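Local coordinates for conserved domain protein (PDB 3PNN) that probably transfers a sugar from an activated donor to form a glycosidic linkage, as a cytoplasmic glycosyltransferase with a Rossmann-like alpha/beta/alpha fold, at residues 166-171 with 213-218; 152-157 with 269-274. All coordinates share one frame; numbering follows the deposited sequence.

Contact 1: 166-171 with 213-218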
loop_
_atom_site.group_PDB
_atom_site.type_symbol
_atom_site.label_atom_id
_atom_site.label_comp_id
_atom_site.label_asym_id
_atom_site.label_seq_id
_atom_site.Cartn_x
_atom_site.Cartn_y
_atom_site.Cartn_z
ATOM N N VAL A 166 -11.292 12.468 -1.889
ATOM C CA VAL A 166 -10.259 11.482 -1.629
ATOM C C VAL A 166 -9.122 11.616 -2.632
ATOM O O VAL A 166 -9.284 12.211 -3.692
ATOM C CB VAL A 166 -10.812 10.041 -1.658
ATOM C CG1 VAL A 166 -11.874 9.868 -0.571
ATOM C CG2 VAL A 166 -11.386 9.707 -3.030
ATOM N N SER A 167 -7.972 11.063 -2.280
ATOM C CA SER A 167 -6.817 11.082 -3.153
ATOM C C SER A 167 -6.580 9.664 -3.656
ATOM O O SER A 167 -6.522 8.719 -2.869
ATOM C CB SER A 167 -5.601 11.615 -2.390
ATOM O OG SER A 167 -4.433 11.575 -3.183
ATOM N N ARG A 168 -6.459 9.516 -4.975
ATOM C CA ARG A 168 -6.364 8.199 -5.604
ATOM C C ARG A 168 -5.309 8.192 -6.707
ATOM O O ARG A 168 -5.149 9.178 -7.421
ATOM C CB ARG A 168 -7.722 7.811 -6.206
ATOM C CG ARG A 168 -8.857 7.726 -5.208
ATOM C CD ARG A 168 -8.720 6.470 -4.360
ATOM N NE ARG A 168 -9.731 6.370 -3.307
ATOM C CZ ARG A 168 -9.474 6.536 -2.007
ATOM N NH1 ARG A 168 -8.239 6.830 -1.600
ATOM N NH2 ARG A 168 -10.448 6.402 -1.110
ATOM N N GLY A 169 -4.588 7.085 -6.841
ATOM C CA GLY A 169 -3.724 6.898 -7.995
ATOM C C GLY A 169 -4.575 6.582 -9.213
ATOM O O GLY A 169 -5.044 5.451 -9.373
ATOM N N VAL A 170 -4.782 7.573 -10.076
ATOM C CA VAL A 170 -5.628 7.380 -11.252
ATOM C C VAL A 170 -4.833 6.711 -12.369
ATOM O O VAL A 170 -3.775 7.199 -12.774
ATOM C CB VAL A 170 -6.242 8.710 -11.738
ATOM C CG1 VAL A 170 -7.009 8.488 -13.029
ATOM C CG2 VAL A 170 -7.165 9.282 -10.665
ATOM N N CYS A 171 -5.342 5.584 -12.857
ATOM C CA CYS A 171 -4.579 4.734 -13.760
ATOM C C CYS A 171 -5.064 4.790 -15.201
ATOM O O CYS A 171 -6.260 4.815 -15.452
ATOM C CB CYS A 171 -4.693 3.283 -13.301
ATOM S SG CYS A 171 -3.892 3.001 -11.740
ATOM N N VAL A 213 -8.321 2.554 -10.354
ATOM C CA VAL A 213 -7.421 3.293 -9.462
ATOM C C VAL A 213 -6.527 2.339 -8.704
ATOM O O VAL A 213 -6.883 1.172 -8.483
ATOM C CB VAL A 213 -8.174 4.195 -8.445
ATOM C CG1 VAL A 213 -8.830 5.371 -9.165
ATOM C CG2 VAL A 213 -9.199 3.390 -7.654
ATOM N N SER A 214 -5.358 2.841 -8.319
ATOM C CA SER A 214 -4.484 2.136 -7.394
ATOM C C SER A 214 -4.929 2.424 -5.963
ATOM O O SER A 214 -5.306 3.556 -5.643
ATOM C CB SER A 214 -3.032 2.600 -7.582
ATOM O OG SER A 214 -2.219 2.143 -6.510
HETATM N N MSE A 215 -4.896 1.405 -5.105
HETATM C CA MSE A 215 -5.098 1.596 -3.661
HETATM C C MSE A 215 -3.831 1.161 -2.924
HETATM O O MSE A 215 -3.865 0.787 -1.740
HETATM C CB MSE A 215 -6.327 0.820 -3.143
HETATM C CG MSE A 215 -7.640 1.232 -3.829
HETATM SE SE MSE A 215 -8.029 3.144 -3.626
HETATM C CE MSE A 215 -8.342 3.186 -1.720
ATOM N N ASN A 216 -2.713 1.236 -3.638
ATOM C CA ASN A 216 -1.394 0.878 -3.107
ATOM C C ASN A 216 -1.261 -0.608 -2.759
ATOM O O ASN A 216 -0.602 -0.963 -1.782
ATOM C CB ASN A 216 -1.025 1.743 -1.896
ATOM C CG ASN A 216 0.328 2.429 -2.052
ATOM O OD1 ASN A 216 0.796 2.674 -3.171
ATOM N ND2 ASN A 216 0.957 2.767 -0.919
HETATM N N MSE A 217 -1.896 -1.469 -3.553
HETATM C CA MSE A 217 -1.664 -2.912 -3.464
HETATM C C MSE A 217 -0.883 -3.342 -4.704
HETATM O O MSE A 217 -1.450 -3.430 -5.793
HETATM C CB MSE A 217 -2.998 -3.675 -3.375
HETATM C CG MSE A 217 -2.860 -5.208 -3.347
HETATM SE SE MSE A 217 -4.600 -6.064 -2.904
HETATM C CE MSE A 217 -4.031 -7.133 -1.384
ATOM N N TRP A 218 0.416 -3.605 -4.540
ATOM C CA TRP A 218 1.306 -3.879 -5.678
ATOM C C TRP A 218 1.922 -5.257 -5.544
ATOM O O TRP A 218 2.001 -5.798 -4.436
ATOM C CB TRP A 218 2.467 -2.892 -5.652
ATOM C CG TRP A 218 2.071 -1.471 -5.723
ATOM C CD1 TRP A 218 1.876 -0.607 -4.682
ATOM C CD2 TRP A 218 1.844 -0.728 -6.917
ATOM N NE1 TRP A 218 1.535 0.637 -5.167
ATOM C CE2 TRP A 218 1.503 0.583 -6.537
ATOM C CE3 TRP A 218 1.888 -1.051 -8.281
ATOM C CZ2 TRP A 218 1.204 1.580 -7.472
ATOM C CZ3 TRP A 218 1.603 -0.052 -9.216
ATOM C CH2 TRP A 218 1.258 1.242 -8.801
HETATM O O HOH W 1 -4.839 5.624 -3.997
#
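Strands 166-173 and 212-215 pair antiparallel in the beta part of this Rossmann-like glycosyltransferase; the N-to-C directions of their short segments make 130°, well off exact antiparallel, and two residue pairs form the register. Backbone bonding centres on the hydrogen-bonded pair Gly169–Ser214: Ser214 N donates to Gly169 O (2.8 Å, 164° at the hydrogen) in the carbonyl plane, and the same oxygen receives a CA-H contact from Val213 CA. In place of the return bond, a water accepts from Gly169 N and donates to Ser214 O (2.7 Å), bridging the strands where they splay. Val170 and Val213 form the adjoining non-hydrogen-bonded pair, and Val213 CG1 also rests on Arg168 CB. Past the pairing the chain turns a corner at Asn216, where Ser214 OG, anti to its backbone N, accepts from Asn216 N in an ST turn. Nonpolar contact is made by selenomethionine Met215, whose chain folds back at chi2 and chi3 to cross Arg168 obliquely. Arg168 bends at chi2 (-74°), and its NH2 is held by Thr159 O. Its guanidinium is sandwiched between Val166 CB over one face and Met215 CE over the other, with Met215 SE 3.5 Å from Arg168 CD.

Contact 2: 152-157 with 269-274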
loop_
_atom_site.group_PDB
_atom_site.type_symbol
_atom_site.label_atom_id
_atom_site.label_comp_id
_atom_site.label_asym_id
_atom_site.label_seq_id
_atom_site.Cartn_x
_atom_site.Cartn_y
_atom_site.Cartn_z
ATOM N N VAL A 152 -3.261 -4.472 -8.030
ATOM C CA VAL A 152 -4.651 -4.895 -7.940
ATOM C C VAL A 152 -5.480 -3.637 -8.127
ATOM O O VAL A 152 -5.387 -2.688 -7.346
ATOM C CB VAL A 152 -4.956 -5.587 -6.608
ATOM C CG1 VAL A 152 -6.472 -5.904 -6.500
ATOM C CG2 VAL A 152 -4.143 -6.887 -6.494
ATOM N N GLY A 153 -6.241 -3.607 -9.212
ATOM C CA GLY A 153 -7.042 -2.440 -9.523
ATOM C C GLY A 153 -8.381 -2.461 -8.807
ATOM O O GLY A 153 -8.977 -3.527 -8.618
ATOM N N TYR A 154 -8.834 -1.281 -8.398
ATOM C CA TYR A 154 -10.187 -1.070 -7.891
ATOM C C TYR A 154 -10.898 -0.048 -8.788
ATOM O O TYR A 154 -10.254 0.601 -9.607
ATOM C CB TYR A 154 -10.128 -0.603 -6.440
ATOM C CG TYR A 154 -9.624 -1.709 -5.535
ATOM C CD1 TYR A 154 -10.519 -2.584 -4.919
ATOM C CD2 TYR A 154 -8.256 -1.919 -5.356
ATOM C CE1 TYR A 154 -10.074 -3.619 -4.113
ATOM C CE2 TYR A 154 -7.796 -2.963 -4.555
ATOM C CZ TYR A 154 -8.710 -3.804 -3.933
ATOM O OH TYR A 154 -8.258 -4.846 -3.144
ATOM N N ARG A 155 -12.217 0.081 -8.652
ATOM C CA ARG A 155 -12.963 1.055 -9.456
ATOM C C ARG A 155 -13.210 2.316 -8.624
ATOM O O ARG A 155 -13.678 2.234 -7.498
ATOM C CB ARG A 155 -14.289 0.461 -9.958
ATOM C CG ARG A 155 -14.123 -0.629 -11.040
ATOM C CD ARG A 155 -14.093 -2.057 -10.476
ATOM N NE ARG A 155 -13.907 -3.054 -11.542
ATOM C CZ ARG A 155 -14.876 -3.462 -12.362
ATOM N NH1 ARG A 155 -16.103 -2.967 -12.230
ATOM N NH2 ARG A 155 -14.627 -4.366 -13.309
ATOM N N VAL A 156 -12.881 3.477 -9.185
ATOM C CA VAL A 156 -12.896 4.715 -8.405
ATOM C C VAL A 156 -14.241 4.980 -7.740
ATOM O O VAL A 156 -14.289 5.423 -6.587
ATOM C CB VAL A 156 -12.477 5.933 -9.249
ATOM C CG1 VAL A 156 -13.524 6.235 -10.337
ATOM C CG2 VAL A 156 -12.260 7.151 -8.339
ATOM N N GLY A 157 -15.332 4.681 -8.444
ATOM C CA GLY A 157 -16.670 4.947 -7.924
ATOM C C GLY A 157 -17.008 4.170 -6.662
ATOM O O GLY A 157 -17.918 4.534 -5.914
ATOM N N THR A 269 -9.718 -7.268 -9.559
ATOM C CA THR A 269 -10.325 -8.099 -8.512
ATOM C C THR A 269 -11.823 -7.864 -8.385
ATOM O O THR A 269 -12.322 -6.792 -8.728
ATOM C CB THR A 269 -9.648 -7.846 -7.135
ATOM O OG1 THR A 269 -10.244 -8.692 -6.143
ATOM C CG2 THR A 269 -9.819 -6.387 -6.709
ATOM N N THR A 270 -12.545 -8.872 -7.894
ATOM C CA THR A 270 -13.952 -8.699 -7.517
ATOM C C THR A 270 -14.082 -8.172 -6.085
ATOM O O THR A 270 -15.180 -7.850 -5.631
ATOM C CB THR A 270 -14.736 -10.029 -7.611
ATOM O OG1 THR A 270 -14.024 -11.059 -6.908
ATOM C CG2 THR A 270 -14.923 -10.436 -9.083
ATOM N N ALA A 271 -12.968 -8.108 -5.359
ATOM C CA ALA A 271 -13.007 -7.584 -4.003
ATOM C C ALA A 271 -13.388 -6.104 -4.012
ATOM O O ALA A 271 -13.149 -5.388 -4.985
ATOM C CB ALA A 271 -11.641 -7.776 -3.291
ATOM N N ARG A 272 -13.956 -5.645 -2.909
ATOM C CA ARG A 272 -14.244 -4.227 -2.724
ATOM C C ARG A 272 -13.446 -3.652 -1.546
ATOM O O ARG A 272 -13.464 -4.208 -0.448
ATOM C CB ARG A 272 -15.739 -4.042 -2.485
ATOM C CG ARG A 272 -16.589 -4.450 -3.686
ATOM C CD ARG A 272 -16.718 -3.283 -4.637
ATOM N NE ARG A 272 -17.454 -2.207 -3.977
ATOM C CZ ARG A 272 -18.763 -1.992 -4.113
ATOM N NH1 ARG A 272 -19.342 -0.995 -3.454
ATOM N NH2 ARG A 272 -19.489 -2.769 -4.914
ATOM N N TRP A 273 -12.773 -2.528 -1.792
ATOM C CA TRP A 273 -11.992 -1.823 -0.787
ATOM C C TRP A 273 -12.909 -1.103 0.197
ATOM O O TRP A 273 -13.976 -0.609 -0.170
ATOM C CB TRP A 273 -11.087 -0.788 -1.467
ATOM C CG TRP A 273 -10.491 0.232 -0.508
ATOM C CD1 TRP A 273 -9.286 0.158 0.121
ATOM C CD2 TRP A 273 -11.083 1.474 -0.093
ATOM N NE1 TRP A 273 -9.093 1.269 0.917
ATOM C CE2 TRP A 273 -10.185 2.089 0.802
ATOM C CE3 TRP A 273 -12.292 2.114 -0.385
ATOM C CZ2 TRP A 273 -10.449 3.322 1.400
ATOM C CZ3 TRP A 273 -12.556 3.337 0.211
ATOM C CH2 TRP A 273 -11.641 3.922 1.102
ATOM N N PHE A 274 -12.497 -1.050 1.451
ATOM C CA PHE A 274 -12.984 0.025 2.307
ATOM C C PHE A 274 -11.960 0.487 3.333
ATOM O O PHE A 274 -10.960 -0.178 3.587
ATOM C CB PHE A 274 -14.334 -0.271 2.943
ATOM C CG PHE A 274 -14.449 -1.624 3.529
ATOM C CD1 PHE A 274 -14.046 -1.861 4.841
ATOM C CD2 PHE A 274 -15.001 -2.666 2.791
ATOM C CE1 PHE A 274 -14.176 -3.132 5.411
ATOM C CE2 PHE A 274 -15.132 -3.932 3.348
ATOM C CZ PHE A 274 -14.719 -4.167 4.659
#
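Val152 opens the contact with a tight touch: its CG1, anti to the backbone N, comes within 3.4 Å of Thr269 CG2, closer than usual for two methyl groups. The two side chains cross obliquely. At Gly153 the backbone takes over, the carbonyl oxygen Gly153 O lying 3.5 Å from Thr269 CG2, so that this one methyl meets both a valine branch and a peptide oxygen. Thr269 CG2 sits in the crowded position between its own backbone N and carbonyl carbon, while OG1 lies anti to the N. From there Thr269 OG1 accepts from Ala271 N (2.9 Å, 164° at the hydrogen), an ST turn that bends the loop as it leaves strand 263-268. Strand 148-155 runs parallel to strand 263-268 within the Rossmann-like core, and the loop 269-274 that follows strand 263-268 passes along the Tyr154 ring of the neighbouring strand. Tyr154 carries the largest share of the contact. With CG anti to the carbonyl carbon, its ring is clasped by two CH-pi contacts from opposite faces: Thr269 CG2 stands 4.2 Å from the Tyr154 ring centroid, and Trp273 CB lies 4.3 Å from that centroid on the other side, each 26° off the normal. Between these two residues the loop backbone passes Tyr154 CE1, which is 3.7 Å from Ala271 O and also near Trp273 N. Trp273 holds its CG anti to the backbone N (chi1 166°), so the indole leads away from Tyr154. Partners beyond the two segments hold the polar ends: Tyr154 OH is hydrogen-bonded to Tyr127 O, Thr269 OG1 to Asn130 ND2 and Trp273 NE1 to Asp125 OD1. Arg155, an exposed residue next along the strand, makes a salt bridge from its NH2 to Asp268 OD2.

Overall arrangement
Contact 1 is nested along the chain inside the loop closed by contact 2, and their centres lie 10 Å apart. Strand 212-215 lies between strands 148-155 and 166-173, pairing with both: Val213 N probably bonds Tyr154 O at 2.8 Å, and beyond the corner Met217 O probably takes a bond from Val152 N at 3.1 Å. Side chains join them too. Met215 CE packs 3.3 Å from Trp273 CE2, and Arg168 forms a cation-pi pair with Trp273, its NH2 3.5 Å from Trp273 CH2. A glycerol, probably from the crystallisation liquor, lies about 3 Å from the Arg168 side chain and about 4 Å from that of Trp273, consistent with a pocket beside both contacts.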